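Local structure of putative laminarinase (Phanerochaete chrysosporium, 2WLQ) at residues P100-T105 against I247-T252; G113-I118 against T131-A136; G121-S126 against D256-A261. The protein probably hydrolyses beta-1,3-linked glucans as a family 16 glycoside hydrolase, and is caught here as a nucleophile-disabled mutant holding a chain of glucose units. The protein carries 1 engineered substitution. One frame throughout, in Å; residues are numbered along the deposited sequence.

Contact 1 (P100-T105 against I247-T252); sequences PAAWET and IIINLT. With BGC (beta-D-glucopyranose), chain C; BGC (beta-D-glucopyranose), chain B.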
# COMPACT_ATOMS: atom_id res chain seq x y z
N PRO A 100 -5.59 1.60 -4.50
CA PRO A 100 -5.09 1.91 -3.18
C PRO A 100 -3.65 1.36 -2.99
O PRO A 100 -3.24 0.40 -3.64
CB PRO A 100 -6.07 1.15 -2.27
CG PRO A 100 -6.39 -0.09 -3.04
CD PRO A 100 -6.43 0.38 -4.51
N ALA A 101 -2.91 1.96 -2.05
CA ALA A 101 -1.60 1.41 -1.75
C ALA A 101 -1.15 1.81 -0.36
O ALA A 101 -1.49 2.90 0.15
CB ALA A 101 -0.60 1.92 -2.76
N ALA A 102 -0.38 0.91 0.25
CA ALA A 102 0.37 1.18 1.48
C ALA A 102 1.79 0.79 1.12
O ALA A 102 2.03 -0.33 0.69
CB ALA A 102 -0.14 0.34 2.63
N TRP A 103 2.71 1.74 1.25
CA TRP A 103 4.04 1.55 0.68
C TRP A 103 5.06 2.45 1.32
O TRP A 103 4.73 3.22 2.21
CB TRP A 103 3.96 1.76 -0.83
CG TRP A 103 3.41 3.10 -1.30
CD1 TRP A 103 2.14 3.60 -1.08
CD2 TRP A 103 4.09 4.06 -2.09
NE1 TRP A 103 2.00 4.81 -1.72
CE2 TRP A 103 3.19 5.13 -2.33
CE3 TRP A 103 5.39 4.13 -2.64
CZ2 TRP A 103 3.53 6.24 -3.12
CZ3 TRP A 103 5.72 5.25 -3.43
CH2 TRP A 103 4.80 6.28 -3.65
N GLU A 104 6.32 2.31 0.91
CA GLU A 104 7.40 3.14 1.43
C GLU A 104 8.24 3.64 0.27
O GLU A 104 8.46 2.90 -0.70
CB GLU A 104 8.29 2.35 2.38
CG GLU A 104 7.60 1.93 3.64
CD GLU A 104 8.55 1.40 4.70
OE1 GLU A 104 9.77 1.23 4.41
OE2 GLU A 104 8.07 1.08 5.84
N THR A 105 8.73 4.87 0.39
CA THR A 105 9.62 5.44 -0.64
C THR A 105 10.33 6.68 -0.16
O THR A 105 9.99 7.19 0.90
CB THR A 105 8.82 5.79 -1.91
OG1 THR A 105 9.73 6.02 -3.00
CG2 THR A 105 7.96 7.02 -1.71
N ILE A 247 6.65 6.19 5.09
CA ILE A 247 5.48 5.35 4.85
C ILE A 247 4.41 6.20 4.21
O ILE A 247 4.09 7.29 4.69
CB ILE A 247 4.99 4.74 6.16
CG1 ILE A 247 6.04 3.73 6.68
CG2 ILE A 247 3.64 4.07 5.98
CD1 ILE A 247 5.85 3.30 8.19
N ILE A 248 3.80 5.68 3.15
CA ILE A 248 2.71 6.36 2.45
C ILE A 248 1.49 5.46 2.35
O ILE A 248 1.62 4.26 2.10
CB ILE A 248 3.17 6.82 1.06
CG1 ILE A 248 4.38 7.77 1.23
CG2 ILE A 248 2.01 7.54 0.32
CD1 ILE A 248 4.89 8.42 -0.04
N ILE A 249 0.31 6.02 2.61
CA ILE A 249 -0.95 5.30 2.44
C ILE A 249 -1.84 6.21 1.60
O ILE A 249 -2.03 7.38 1.91
CB ILE A 249 -1.62 4.98 3.78
CG1 ILE A 249 -0.65 4.19 4.69
CG2 ILE A 249 -2.94 4.20 3.53
CD1 ILE A 249 -1.06 4.14 6.17
N ASN A 250 -2.34 5.70 0.48
CA ASN A 250 -3.09 6.55 -0.44
C ASN A 250 -4.19 5.80 -1.17
O ASN A 250 -4.29 4.56 -1.14
CB ASN A 250 -2.14 7.18 -1.47
CG ASN A 250 -1.60 6.17 -2.44
OD1 ASN A 250 -0.65 5.46 -2.12
ND2 ASN A 250 -2.21 6.07 -3.63
N LEU A 251 -5.00 6.57 -1.88
CA LEU A 251 -5.98 6.00 -2.78
C LEU A 251 -6.08 6.89 -4.00
O LEU A 251 -6.46 8.06 -3.87
CB LEU A 251 -7.36 5.92 -2.12
CG LEU A 251 -8.54 5.57 -3.06
CD1 LEU A 251 -8.44 4.23 -3.74
CD2 LEU A 251 -9.83 5.70 -2.25
N THR A 252 -5.69 6.36 -5.16
CA THR A 252 -5.89 7.05 -6.42
C THR A 252 -6.91 6.28 -7.24
O THR A 252 -7.45 5.25 -6.81
CB THR A 252 -4.55 7.39 -7.16
OG1 THR A 252 -4.83 8.34 -8.19
CG2 THR A 252 -3.88 6.15 -7.75
C2 BGC C . 5.00 3.33 -7.48
C3 BGC C . 4.47 4.70 -7.09
C4 BGC C . 3.00 4.51 -6.72
C5 BGC C . 2.96 3.59 -5.51
C6 BGC C . 1.56 3.35 -4.93
C1 BGC C . 4.83 2.37 -6.31
O1 BGC C . 5.09 1.08 -6.75
O2 BGC C . 6.38 3.36 -7.75
O3 BGC C . 4.49 5.61 -8.17
O4 BGC C . 2.41 5.74 -6.38
O5 BGC C . 3.49 2.34 -5.89
O6 BGC C . 0.67 2.80 -5.90
C2 BGC B . 5.64 7.20 -9.50
C3 BGC B . 6.82 8.18 -9.56
C4 BGC B . 6.98 8.99 -8.28
C5 BGC B . 7.00 8.05 -7.08
C6 BGC B . 7.03 8.75 -5.72
C1 BGC B . 5.70 6.39 -8.22
O2 BGC B . 5.61 6.32 -10.61
O3 BGC B . 6.55 9.15 -10.55
O4 BGC B . 8.24 9.66 -8.37
O5 BGC B . 5.81 7.26 -7.10
O6 BGC B . 5.91 9.60 -5.54
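W103 and I248 illustrate how a hydrogen-bonded antiparallel pair can turn one face of a sheet into a platform for sugar. Their side chains run side by side in the same direction, and CB of I248 lies 3.9 Å from the centroid of the W103 five-membered ring, a CH-pi contact over the face. The opposite face carries the glucose of chain C, whose C5 stands 3.4 Å above the indole plane, over its centre. N250 limits the rotation of this platform: W103 NE1 donates to N250 OD1 at 2.8 Å, with the amide 78° to the ring. Both residues place CG between backbone N and carbonyl carbon (chi1 57° for W103, 70° for N250), bringing the two ends together. Paired backbone bonds join A101 with N250 and W103 with I248. On the reverse face the E104 carboxylate lies alongside I247, OE2 to CG1 3.4 Å, and is hydrogen-bonded to H83. Strand 98-105 has strand 115-120 as its other neighbour, while R73 of strand 69-76 touches W103, I248 and N250; beneath, I249 packs on W289 and I291 of strand 288-297, in the second sheet of the sandwich.

Contact 2 (G113-I118 against T131-A136); sequences GGSVDI and TLHTGA. Engineered in segment 113-118: S115 (natural residue Glu). With BGC (beta-D-glucopyranose), chain C; BGC (beta-D-glucopyranose), chain D.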
# COMPACT_ATOMS: atom_id res chain seq x y z
N GLY A 113 16.08 5.99 -4.38
CA GLY A 113 15.94 5.67 -2.97
C GLY A 113 15.01 4.48 -2.74
O GLY A 113 14.72 4.19 -1.58
N GLY A 114 14.55 3.83 -3.82
CA GLY A 114 13.71 2.64 -3.73
C GLY A 114 12.25 2.97 -3.46
O GLY A 114 11.89 4.05 -2.96
N SER A 115 11.38 2.04 -3.84
CA SER A 115 10.04 1.99 -3.24
C SER A 115 9.68 0.52 -3.04
O SER A 115 10.08 -0.34 -3.83
CB SER A 115 8.99 2.71 -4.07
OG SER A 115 8.85 2.14 -5.35
N VAL A 116 8.97 0.26 -1.95
CA VAL A 116 8.43 -1.07 -1.62
C VAL A 116 6.94 -0.93 -1.39
O VAL A 116 6.50 -0.14 -0.53
CB VAL A 116 9.12 -1.69 -0.38
CG1 VAL A 116 9.22 -0.74 0.72
CG2 VAL A 116 8.40 -2.94 0.06
N ASP A 117 6.17 -1.65 -2.21
CA ASP A 117 4.71 -1.71 -2.10
C ASP A 117 4.34 -2.91 -1.21
O ASP A 117 4.71 -4.04 -1.51
CB ASP A 117 4.09 -1.88 -3.49
CG ASP A 117 4.17 -0.61 -4.33
OD1 ASP A 117 3.40 0.34 -4.06
OD2 ASP A 117 4.97 -0.58 -5.29
N ILE A 118 3.66 -2.64 -0.10
CA ILE A 118 3.26 -3.67 0.86
C ILE A 118 1.82 -4.14 0.53
O ILE A 118 1.55 -5.34 0.47
CB ILE A 118 3.34 -3.11 2.28
CG1 ILE A 118 4.80 -2.68 2.54
CG2 ILE A 118 2.85 -4.15 3.30
CD1 ILE A 118 4.94 -1.73 3.67
N THR A 131 5.73 -5.35 -4.30
CA THR A 131 6.62 -5.01 -5.42
C THR A 131 7.69 -4.04 -5.01
O THR A 131 7.42 -3.10 -4.27
CB THR A 131 5.79 -4.37 -6.53
OG1 THR A 131 4.64 -5.19 -6.78
CG2 THR A 131 6.61 -4.26 -7.82
N LEU A 132 8.90 -4.24 -5.54
CA LEU A 132 9.94 -3.20 -5.41
C LEU A 132 10.16 -2.50 -6.73
O LEU A 132 10.04 -3.11 -7.81
CB LEU A 132 11.28 -3.80 -5.00
CG LEU A 132 11.34 -4.80 -3.87
CD1 LEU A 132 12.80 -5.16 -3.56
CD2 LEU A 132 10.63 -4.28 -2.65
N HIS A 133 10.48 -1.23 -6.62
CA HIS A 133 10.93 -0.41 -7.79
C HIS A 133 12.25 0.22 -7.42
O HIS A 133 12.36 0.84 -6.35
CB HIS A 133 9.91 0.69 -8.12
CG HIS A 133 8.60 0.17 -8.62
ND1 HIS A 133 8.26 0.14 -9.96
CD2 HIS A 133 7.55 -0.36 -7.96
CE1 HIS A 133 7.06 -0.40 -10.09
NE2 HIS A 133 6.60 -0.70 -8.89
N THR A 134 13.27 0.02 -8.26
CA THR A 134 14.61 0.53 -7.97
C THR A 134 15.22 1.13 -9.23
O THR A 134 14.62 1.07 -10.31
CB THR A 134 15.55 -0.61 -7.50
OG1 THR A 134 15.77 -1.52 -8.58
CG2 THR A 134 14.97 -1.40 -6.33
N GLY A 135 16.43 1.67 -9.07
CA GLY A 135 17.32 1.98 -10.21
C GLY A 135 18.00 0.72 -10.73
O GLY A 135 17.60 -0.40 -10.44
N ALA A 136 19.07 0.92 -11.52
CA ALA A 136 19.72 -0.17 -12.23
C ALA A 136 20.35 -1.24 -11.35
O ALA A 136 20.73 -0.98 -10.20
CB ALA A 136 20.79 0.41 -13.14
C2 BGC C . 5.00 3.33 -7.48
C3 BGC C . 4.47 4.70 -7.09
C4 BGC C . 3.00 4.51 -6.72
C5 BGC C . 2.96 3.59 -5.51
C6 BGC C . 1.56 3.35 -4.93
C1 BGC C . 4.83 2.37 -6.31
O1 BGC C . 5.09 1.08 -6.75
O2 BGC C . 6.38 3.36 -7.75
O3 BGC C . 4.49 5.61 -8.17
O4 BGC C . 2.41 5.74 -6.38
O5 BGC C . 3.49 2.34 -5.89
O6 BGC C . 0.67 2.80 -5.90
C2 BGC D . 2.67 0.93 -10.95
C3 BGC D . 3.30 0.38 -9.68
C4 BGC D . 3.01 -1.08 -9.42
C5 BGC D . 3.37 -1.89 -10.65
C6 BGC D . 3.00 -3.35 -10.47
C1 BGC D . 3.02 0.01 -12.10
O2 BGC D . 3.15 2.25 -11.10
O3 BGC D . 2.88 1.15 -8.58
O4 BGC D . 3.83 -1.54 -8.34
O5 BGC D . 2.69 -1.33 -11.77
O6 BGC D . 3.53 -4.07 -11.57
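The shortest sound bond between the two strands runs from D117 N to T131 O, 2.8 Å and almost straight (178°); V116 CA makes a weaker CA-H...O contact with the same T131 O at 3.5 Å. The same pattern recurs two residues along, where S115 N donates to H133 O at 2.9 Å and G114 CA comes up to that oxygen; H133 N returns a bond to S115 O. Strands 115-120 and 129-133 thus form an antiparallel hairpin whose two faces do quite different work. On one, V116 and L132 lie alongside each other, CG2 to CD2 3.8 Å, and both pack on I196 of strand 195-202. The other bears S115, D117, T131 and H133, and here the sugar sits. Residues 115-120 match the family 16 signature Glu-x-Asp-x-x-Glu, with the engineered S115 in the place of the first glutamate, the disabled nucleophile, and E120 at the last position. The serine hydroxyl comes close to the base of the H133 side chain, its OG 3.3 Å from H133 CB, and has a weak hydrogen bond with W110 NE1. With CG beside the backbone N (chi1 -67°), the imidazole of H133 extends to the glucan: NE2 donates to O4 of the chain D glucose at 2.9 Å and 168°. O2 of the chain C glucose lies above one face of the ring, offset toward the rim, while its O1 is 3.1 Å from H133 CD2. The D117 carboxylate, deposited in two conformers, also faces this O1, but the approach of OD2 in the conformer described is too short to be trusted. Next to that carboxylate, OE1 of E120 comes close to D117 OD1.

Contact 3 (G121-S126 against D256-A261); sequences GVNDQS and DWAGQA. With BGC (beta-D-glucopyranose), chain E; BGC (beta-D-glucopyranose), chain D; BGC (beta-D-glucopyranose), chain F.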
# COMPACT_ATOMS: atom_id res chain seq x y z
N GLY A 121 -3.02 -2.82 -5.39
CA GLY A 121 -3.73 -3.48 -6.48
C GLY A 121 -4.62 -2.48 -7.18
O GLY A 121 -4.59 -1.28 -6.86
N VAL A 122 -5.36 -2.99 -8.16
CA VAL A 122 -6.25 -2.12 -8.96
C VAL A 122 -7.57 -2.81 -9.22
O VAL A 122 -7.62 -4.04 -9.38
CB VAL A 122 -5.61 -1.75 -10.34
CG1 VAL A 122 -4.37 -0.91 -10.10
CG2 VAL A 122 -5.27 -3.00 -11.13
N ASN A 123 -8.63 -2.01 -9.28
CA ASN A 123 -9.90 -2.47 -9.84
C ASN A 123 -10.44 -3.72 -9.20
O ASN A 123 -11.03 -4.57 -9.88
CB ASN A 123 -9.77 -2.68 -11.37
CG ASN A 123 -9.35 -1.41 -12.08
OD1 ASN A 123 -9.84 -0.33 -11.73
ND2 ASN A 123 -8.44 -1.52 -13.05
N ASP A 124 -10.23 -3.85 -7.89
CA ASP A 124 -10.76 -4.98 -7.12
C ASP A 124 -10.15 -6.32 -7.50
O ASP A 124 -10.69 -7.36 -7.11
CB ASP A 124 -12.30 -5.03 -7.20
CG ASP A 124 -12.96 -3.85 -6.57
OD1 ASP A 124 -12.37 -3.26 -5.64
OD2 ASP A 124 -14.11 -3.53 -6.97
N GLN A 125 -9.03 -6.31 -8.20
CA GLN A 125 -8.47 -7.57 -8.65
C GLN A 125 -7.52 -8.19 -7.62
O GLN A 125 -6.35 -7.83 -7.56
CB GLN A 125 -7.77 -7.39 -10.00
CG GLN A 125 -8.74 -6.97 -11.11
CD GLN A 125 -9.96 -7.90 -11.23
OE1 GLN A 125 -9.85 -9.01 -11.78
NE2 GLN A 125 -11.12 -7.46 -10.71
N SER A 126 -8.03 -9.15 -6.85
CA SER A 126 -7.17 -9.97 -5.99
C SER A 126 -6.27 -10.86 -6.82
O SER A 126 -6.61 -11.18 -7.96
CB SER A 126 -8.02 -10.85 -5.09
OG SER A 126 -8.67 -10.08 -4.13
N ASP A 256 -1.95 5.55 -14.46
CA ASP A 256 -1.05 4.86 -15.37
C ASP A 256 -1.18 3.34 -15.32
O ASP A 256 -0.88 2.67 -16.31
CB ASP A 256 0.38 5.34 -15.10
CG ASP A 256 0.59 6.81 -15.51
OD1 ASP A 256 -0.27 7.35 -16.25
OD2 ASP A 256 1.59 7.44 -15.09
N TRP A 257 -1.63 2.78 -14.19
CA TRP A 257 -1.86 1.35 -14.11
C TRP A 257 -3.36 1.03 -14.19
O TRP A 257 -3.82 0.46 -15.18
CB TRP A 257 -1.25 0.78 -12.81
CG TRP A 257 -1.40 -0.71 -12.65
CD1 TRP A 257 -1.74 -1.61 -13.62
CD2 TRP A 257 -1.16 -1.48 -11.46
NE1 TRP A 257 -1.77 -2.88 -13.10
CE2 TRP A 257 -1.41 -2.82 -11.78
CE3 TRP A 257 -0.78 -1.15 -10.16
CZ2 TRP A 257 -1.30 -3.85 -10.83
CZ3 TRP A 257 -0.67 -2.17 -9.22
CH2 TRP A 257 -0.94 -3.50 -9.57
N ALA A 258 -4.15 1.45 -13.20
CA ALA A 258 -5.55 1.06 -13.12
C ALA A 258 -6.41 1.53 -14.30
O ALA A 258 -7.44 0.91 -14.59
CB ALA A 258 -6.18 1.57 -11.81
N GLY A 259 -5.98 2.62 -14.93
CA GLY A 259 -6.80 3.25 -15.96
C GLY A 259 -6.58 2.73 -17.37
O GLY A 259 -7.32 3.13 -18.27
N GLN A 260 -5.59 1.88 -17.56
CA GLN A 260 -5.39 1.26 -18.89
C GLN A 260 -6.65 0.49 -19.26
O GLN A 260 -7.17 -0.25 -18.45
CB GLN A 260 -4.20 0.32 -18.89
CG GLN A 260 -2.89 1.02 -18.58
CD GLN A 260 -1.71 0.09 -18.69
OE1 GLN A 260 -1.73 -0.86 -19.49
NE2 GLN A 260 -0.65 0.36 -17.91
N ALA A 261 -7.15 0.68 -20.47
CA ALA A 261 -8.40 0.01 -20.89
C ALA A 261 -8.36 -1.50 -20.70
O ALA A 261 -9.30 -2.10 -20.18
CB ALA A 261 -8.69 0.34 -22.36
C2 BGC E . 2.62 1.39 -15.36
C3 BGC E . 3.00 0.23 -14.44
C4 BGC E . 2.57 -1.12 -15.03
C5 BGC E . 2.99 -1.26 -16.48
C6 BGC E . 2.46 -2.57 -17.07
C1 BGC E . 2.90 1.10 -16.84
O2 BGC E . 3.29 2.59 -14.99
O3 BGC E . 2.31 0.50 -13.24
O4 BGC E . 3.12 -2.22 -14.32
O5 BGC E . 2.45 -0.18 -17.21
O6 BGC E . 1.05 -2.62 -16.95
C2 BGC D . 2.67 0.93 -10.95
C3 BGC D . 3.30 0.38 -9.68
C4 BGC D . 3.01 -1.08 -9.42
C5 BGC D . 3.37 -1.89 -10.65
C6 BGC D . 3.00 -3.35 -10.47
C1 BGC D . 3.02 0.01 -12.10
O2 BGC D . 3.15 2.25 -11.10
O3 BGC D . 2.88 1.15 -8.58
O4 BGC D . 3.83 -1.54 -8.34
O5 BGC D . 2.69 -1.33 -11.77
O6 BGC D . 3.53 -4.07 -11.57
C2 BGC F . 3.12 4.31 -17.99
C3 BGC F . 3.09 2.84 -18.45
C4 BGC F . 2.53 2.78 -19.88
C5 BGC F . 3.26 3.77 -20.80
C6 BGC F . 2.69 3.77 -22.22
C1 BGC F . 3.81 5.25 -18.99
O2 BGC F . 3.71 4.43 -16.72
O3 BGC F . 2.21 2.11 -17.61
O4 BGC F . 2.63 1.47 -20.38
O5 BGC F . 3.22 5.09 -20.27
O6 BGC F . 1.32 4.14 -22.26
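V122 begins a type I' turn closed by Q125 N bonding to V122 O, and its CA comes within 5.3 Å of the CA of A258, in a short, weakly bonded helical turn. The side chain of V122 then packs against two partners. Its CG1 branch, opposite the carbonyl carbon at chi1 -65°, stands over the six-membered ring of W257, 3.7 Å from the centroid in a CH-pi contact, and at the same time meets A258 CB at 3.5 Å; CG2 leans toward the NE1 side of the indole. W257 is therefore backed by protein on one face while the opposite face looks onto the glucose of chain D, whose O5 stands 3.8 Å above the plane near the rim, an arrangement consistent with the aromatic platforms of carbohydrate-binding clefts, with V122 packed behind it. A single hydrogen bond joins the two segments: N123 ND2 donates to A258 O at 3.0 Å and 177°, the acceptor lying in the amide plane and the donor arriving on a carbonyl lone pair. The amide cannot easily turn over, because OD1 of N123 is engaged by G97 N. Q125 steadies the turn by bonding through NE2 to N123 O. Beyond the tryptophan, Q260 NE2 donates to D256 O at 2.8 Å, a bond that directs the amide to the glucan, and NE2 also donates to O5 of the chain E glucose at 3.2 Å with a more bent geometry (138°). Q260 is the N-cap of helix 261-266, and I263 of that helix touches V122, N123 and W257. From strand 98-105, W99 completes the packing: it meets W257 edge-to-face and also contacts V122 and A258.

Overall arrangement
Contacts 1 and 2 have centres 13 Å apart in one sheet, where strands 98-105 and 115-120 are neighbours joined by a probable bond from E104 N to V116 O. Contact 3, centred about 15 Å from contact 1 and 19 Å from contact 2, joins the loop after strand 115-120 to the helical turn 255-258 that follows strand 246-253. Along the chain, both segments of contact 2 fall between those of contact 1, whereas those of contact 3 alternate with either. Distant parts of the sequence are gathered round the bound glucan, two ends of which meet at contact 2, beside the engineered site; contacts 1 and 2 share the chain C glucose, 2 and 3 that of chain D.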